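Local coordinates for Lmo2445 protein (Listeria monocytogenes EGD-e, PDB 5HZL) that is of unknown function but is a secreted, calcium-binding, internalin-like protein with leucine-rich repeats, probably acting outside the bacterial cell, at residues L218-F224 with Y292-V296. Numbering follows the deposited sequence.
Sequences LKVFVPF and YDFPV
Val220 and Phe294 meet at the centre of a buried, apolar sheet-to-sheet contact in the C-terminal domain: strand 219-221, which pairs with strand 262-264, lies over strand 290-298 of the five-stranded mixed sheet. The end-to-end directions of the two segments differ by 166°, and facing CA atoms such as Val220 CA and Phe294 CA are 8.3 Å apart, too far for backbone pairing and filled by the side chains that meet between the two backbones. Val220 CG1 makes a CH-pi contact over one face of the Phe294 ring, 3.8 Å from its centroid and 26° off the normal. Phe294 CG lies anti to its own carbonyl carbon (chi1 -53°), which turns the ring toward 218-224, where Val222 CG2 reaches Phe294 CZ obliquely at 3.8 Å. The other branch of Val222 sits over a face of Tyr292, CG1 being 4.2 Å from the centroid of that ring. At one end, the side chains of Leu218 and Val296 slide past each other in opposite directions, Leu218 CD2 lying 3.6 Å from Val296 CG2. At the other, Tyr292 crosses Phe224 at about a right angle and brings OH to 3.5 Å from Phe224 CB; that hydroxyl is hydrogen-bonded to Leu182 O, which ties this end to the leucine-rich repeat region. The ring of Tyr207, on strand 203-212, also meets that of Phe294. Two facing sheets closed over such an apolar core are consistent with the immunoglobulin-like beta-sandwich of the E-set clan.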
ATOM      1  N   LEU A 218     -18.205  13.150 -22.383  1.00 66.71           N
ATOM      2  CA  LEU A 218     -17.217  12.253 -21.785  1.00 63.89           C
ATOM      3  C   LEU A 218     -17.653  10.947 -21.109  1.00 62.14           C
ATOM      4  O   LEU A 218     -18.518  10.955 -20.230  1.00 61.48           O
ATOM      5  CB  LEU A 218     -16.478  13.078 -20.728  1.00 62.28           C
ATOM      6  CG  LEU A 218     -15.203  12.533 -20.116  1.00 61.31           C
ATOM      7  CD1 LEU A 218     -14.106  12.540 -21.168  1.00 63.14           C
ATOM      8  CD2 LEU A 218     -14.824  13.396 -18.926  1.00 60.53           C
ATOM      9  N   LYS A 219     -16.995   9.845 -21.493  1.00 61.40           N
ATOM     10  CA  LYS A 219     -17.248   8.511 -20.942  1.00 59.91           C
ATOM     11  C   LYS A 219     -16.018   8.058 -20.175  1.00 57.89           C
ATOM     12  O   LYS A 219     -14.978   7.793 -20.770  1.00 58.81           O
ATOM     13  CB  LYS A 219     -17.591   7.523 -22.051  1.00 62.36           C
ATOM     14  CG  LYS A 219     -18.825   7.975 -22.798  1.00 66.77           C
ATOM     15  CD  LYS A 219     -19.406   6.987 -23.791  1.00 70.60           C
ATOM     16  CE  LYS A 219     -20.671   7.624 -24.368  1.00 74.16           C
ATOM     17  NZ  LYS A 219     -21.466   6.777 -25.293  1.00 78.25           N
ATOM     18  N   VAL A 220     -16.156   7.951 -18.856  1.00 55.40           N
ATOM     19  CA  VAL A 220     -15.051   7.557 -17.963  1.00 53.20           C
ATOM     20  C   VAL A 220     -15.198   6.141 -17.384  1.00 52.67           C
ATOM     21  O   VAL A 220     -16.321   5.660 -17.220  1.00 54.46           O
ATOM     22  CB  VAL A 220     -14.926   8.574 -16.811  1.00 51.37           C
ATOM     23  CG1 VAL A 220     -14.584   9.945 -17.374  1.00 51.79           C
ATOM     24  CG2 VAL A 220     -16.212   8.662 -15.987  1.00 51.13           C
ATOM     25  N   PHE A 221     -14.064   5.502 -17.060  1.00 51.16           N
ATOM     26  CA  PHE A 221     -14.006   4.121 -16.501  1.00 49.08           C
ATOM     27  C   PHE A 221     -13.921   4.191 -14.986  1.00 48.05           C
ATOM     28  O   PHE A 221     -12.853   4.516 -14.454  1.00 47.93           O
ATOM     29  CB  PHE A 221     -12.792   3.376 -17.087  1.00 48.24           C
ATOM     30  CG  PHE A 221     -12.582   1.993 -16.538  1.00 47.54           C
ATOM     31  CD1 PHE A 221     -13.428   0.954 -16.888  1.00 48.11           C
ATOM     32  CD2 PHE A 221     -11.497   1.713 -15.707  1.00 47.00           C
ATOM     33  CE1 PHE A 221     -13.225  -0.327 -16.397  1.00 47.81           C
ATOM     34  CE2 PHE A 221     -11.289   0.432 -15.215  1.00 46.66           C
ATOM     35  CZ  PHE A 221     -12.155  -0.588 -15.559  1.00 47.25           C
ATOM     36  N   VAL A 222     -15.031   3.889 -14.296  1.00 47.30           N
ATOM     37  CA  VAL A 222     -15.076   3.967 -12.833  1.00 46.00           C
ATOM     38  C   VAL A 222     -15.820   2.773 -12.232  1.00 45.33           C
ATOM     39  O   VAL A 222     -17.000   2.886 -11.862  1.00 45.14           O
ATOM     40  CB  VAL A 222     -15.770   5.276 -12.367  1.00 47.71           C
ATOM     41  CG1 VAL A 222     -15.495   5.509 -10.873  1.00 47.95           C
ATOM     42  CG2 VAL A 222     -15.282   6.486 -13.162  1.00 47.48           C
ATOM     43  N   PRO A 223     -15.138   1.621 -12.112  1.00 45.17           N
ATOM     44  CA  PRO A 223     -15.768   0.423 -11.560  1.00 45.98           C
ATOM     45  C   PRO A 223     -16.373   0.566 -10.173  1.00 46.71           C
ATOM     46  O   PRO A 223     -17.364  -0.097  -9.880  1.00 47.10           O
ATOM     47  CB  PRO A 223     -14.629  -0.588 -11.534  1.00 45.61           C
ATOM     48  CG  PRO A 223     -13.775  -0.183 -12.661  1.00 46.17           C
ATOM     49  CD  PRO A 223     -13.805   1.314 -12.657  1.00 45.72           C
ATOM     50  N   PHE A 224     -15.783   1.423  -9.346  1.00 47.31           N
ATOM     51  CA  PHE A 224     -16.259   1.644  -7.980  1.00 48.43           C
ATOM     52  C   PHE A 224     -17.743   2.016  -7.923  1.00 50.28           C
ATOM     53  O   PHE A 224     -18.473   1.523  -7.061  1.00 49.96           O
ATOM     54  CB  PHE A 224     -15.413   2.732  -7.292  1.00 48.49           C
ATOM     55  CG  PHE A 224     -15.841   3.023  -5.876  1.00 49.74           C
ATOM     56  CD1 PHE A 224     -16.802   3.990  -5.614  1.00 49.77           C
ATOM     57  CD2 PHE A 224     -15.294   2.320  -4.805  1.00 49.69           C
ATOM     58  CE1 PHE A 224     -17.208   4.250  -4.319  1.00 50.52           C
ATOM     59  CE2 PHE A 224     -15.696   2.582  -3.507  1.00 50.13           C
ATOM     60  CZ  PHE A 224     -16.655   3.545  -3.264  1.00 50.76           C
ATOM     61  N   TYR A 292     -13.831  11.340  -7.656  1.00 47.77           N
ATOM     62  CA  TYR A 292     -12.903  11.164  -8.780  1.00 46.08           C
ATOM     63  C   TYR A 292     -12.865  12.354  -9.717  1.00 46.76           C
ATOM     64  O   TYR A 292     -13.893  12.759 -10.195  1.00 47.53           O
ATOM     65  CB  TYR A 292     -13.299   9.918  -9.564  1.00 44.77           C
ATOM     66  CG  TYR A 292     -13.287   8.677  -8.708  1.00 43.56           C
ATOM     67  CD1 TYR A 292     -12.090   8.051  -8.387  1.00 42.63           C
ATOM     68  CD2 TYR A 292     -14.463   8.125  -8.216  1.00 43.43           C
ATOM     69  CE1 TYR A 292     -12.055   6.905  -7.597  1.00 42.18           C
ATOM     70  CE2 TYR A 292     -14.434   6.980  -7.426  1.00 43.83           C
ATOM     71  CZ  TYR A 292     -13.220   6.375  -7.118  1.00 42.34           C
ATOM     72  OH  TYR A 292     -13.184   5.244  -6.345  1.00 41.83           O
ATOM     73  N   ASP A 293     -11.676  12.901  -9.974  1.00 48.35           N
ATOM     74  CA  ASP A 293     -11.506  14.057 -10.874  1.00 50.11           C
ATOM     75  C   ASP A 293     -11.047  13.666 -12.273  1.00 49.54           C
ATOM     76  O   ASP A 293     -10.227  12.759 -12.454  1.00 50.45           O
ATOM     77  CB  ASP A 293     -10.520  15.088 -10.308  1.00 52.42           C
ATOM     78  CG  ASP A 293     -11.077  15.872  -9.127  1.00 54.87           C
ATOM     79  OD1 ASP A 293     -12.230  15.633  -8.691  1.00 54.24           O
ATOM     80  OD2 ASP A 293     -10.336  16.755  -8.639  1.00 58.75           O
ATOM     81  N   PHE A 294     -11.566  14.389 -13.259  1.00 49.07           N
ATOM     82  CA  PHE A 294     -11.267  14.151 -14.657  1.00 47.33           C
ATOM     83  C   PHE A 294     -10.921  15.482 -15.302  1.00 49.56           C
ATOM     84  O   PHE A 294     -11.822  16.253 -15.599  1.00 50.96           O
ATOM     85  CB  PHE A 294     -12.490  13.520 -15.326  1.00 45.30           C
ATOM     86  CG  PHE A 294     -12.986  12.295 -14.615  1.00 43.61           C
ATOM     87  CD1 PHE A 294     -12.428  11.054 -14.871  1.00 42.98           C
ATOM     88  CD2 PHE A 294     -13.989  12.384 -13.670  1.00 43.61           C
ATOM     89  CE1 PHE A 294     -12.871   9.919 -14.209  1.00 42.64           C
ATOM     90  CE2 PHE A 294     -14.442  11.254 -13.003  1.00 43.38           C
ATOM     91  CZ  PHE A 294     -13.883  10.021 -13.267  1.00 42.76           C
ATOM     92  N   PRO A 295      -9.615  15.789 -15.466  1.00 51.60           N
ATOM     93  CA  PRO A 295      -9.247  17.052 -16.125  1.00 53.91           C
ATOM     94  C   PRO A 295      -9.592  16.952 -17.611  1.00 55.44           C
ATOM     95  O   PRO A 295      -9.212  15.984 -18.273  1.00 54.40           O
ATOM     96  CB  PRO A 295      -7.730  17.151 -15.915  1.00 54.33           C
ATOM     97  CG  PRO A 295      -7.397  16.141 -14.873  1.00 53.37           C
ATOM     98  CD  PRO A 295      -8.429  15.065 -14.976  1.00 51.17           C
ATOM     99  N   VAL A 296     -10.324  17.934 -18.123  1.00 59.07           N
ATOM    100  CA  VAL A 296     -10.743  17.924 -19.517  1.00 61.22           C
ATOM    101  C   VAL A 296     -10.560  19.267 -20.210  1.00 63.96           C
ATOM    102  O   VAL A 296     -10.766  20.324 -19.615  1.00 66.50           O
ATOM    103  CB  VAL A 296     -12.228  17.508 -19.624  1.00 62.65           C
ATOM    104  CG1 VAL A 296     -12.715  17.538 -21.078  1.00 64.74           C
ATOM    105  CG2 VAL A 296     -12.419  16.114 -19.037  1.00 60.79           C
TER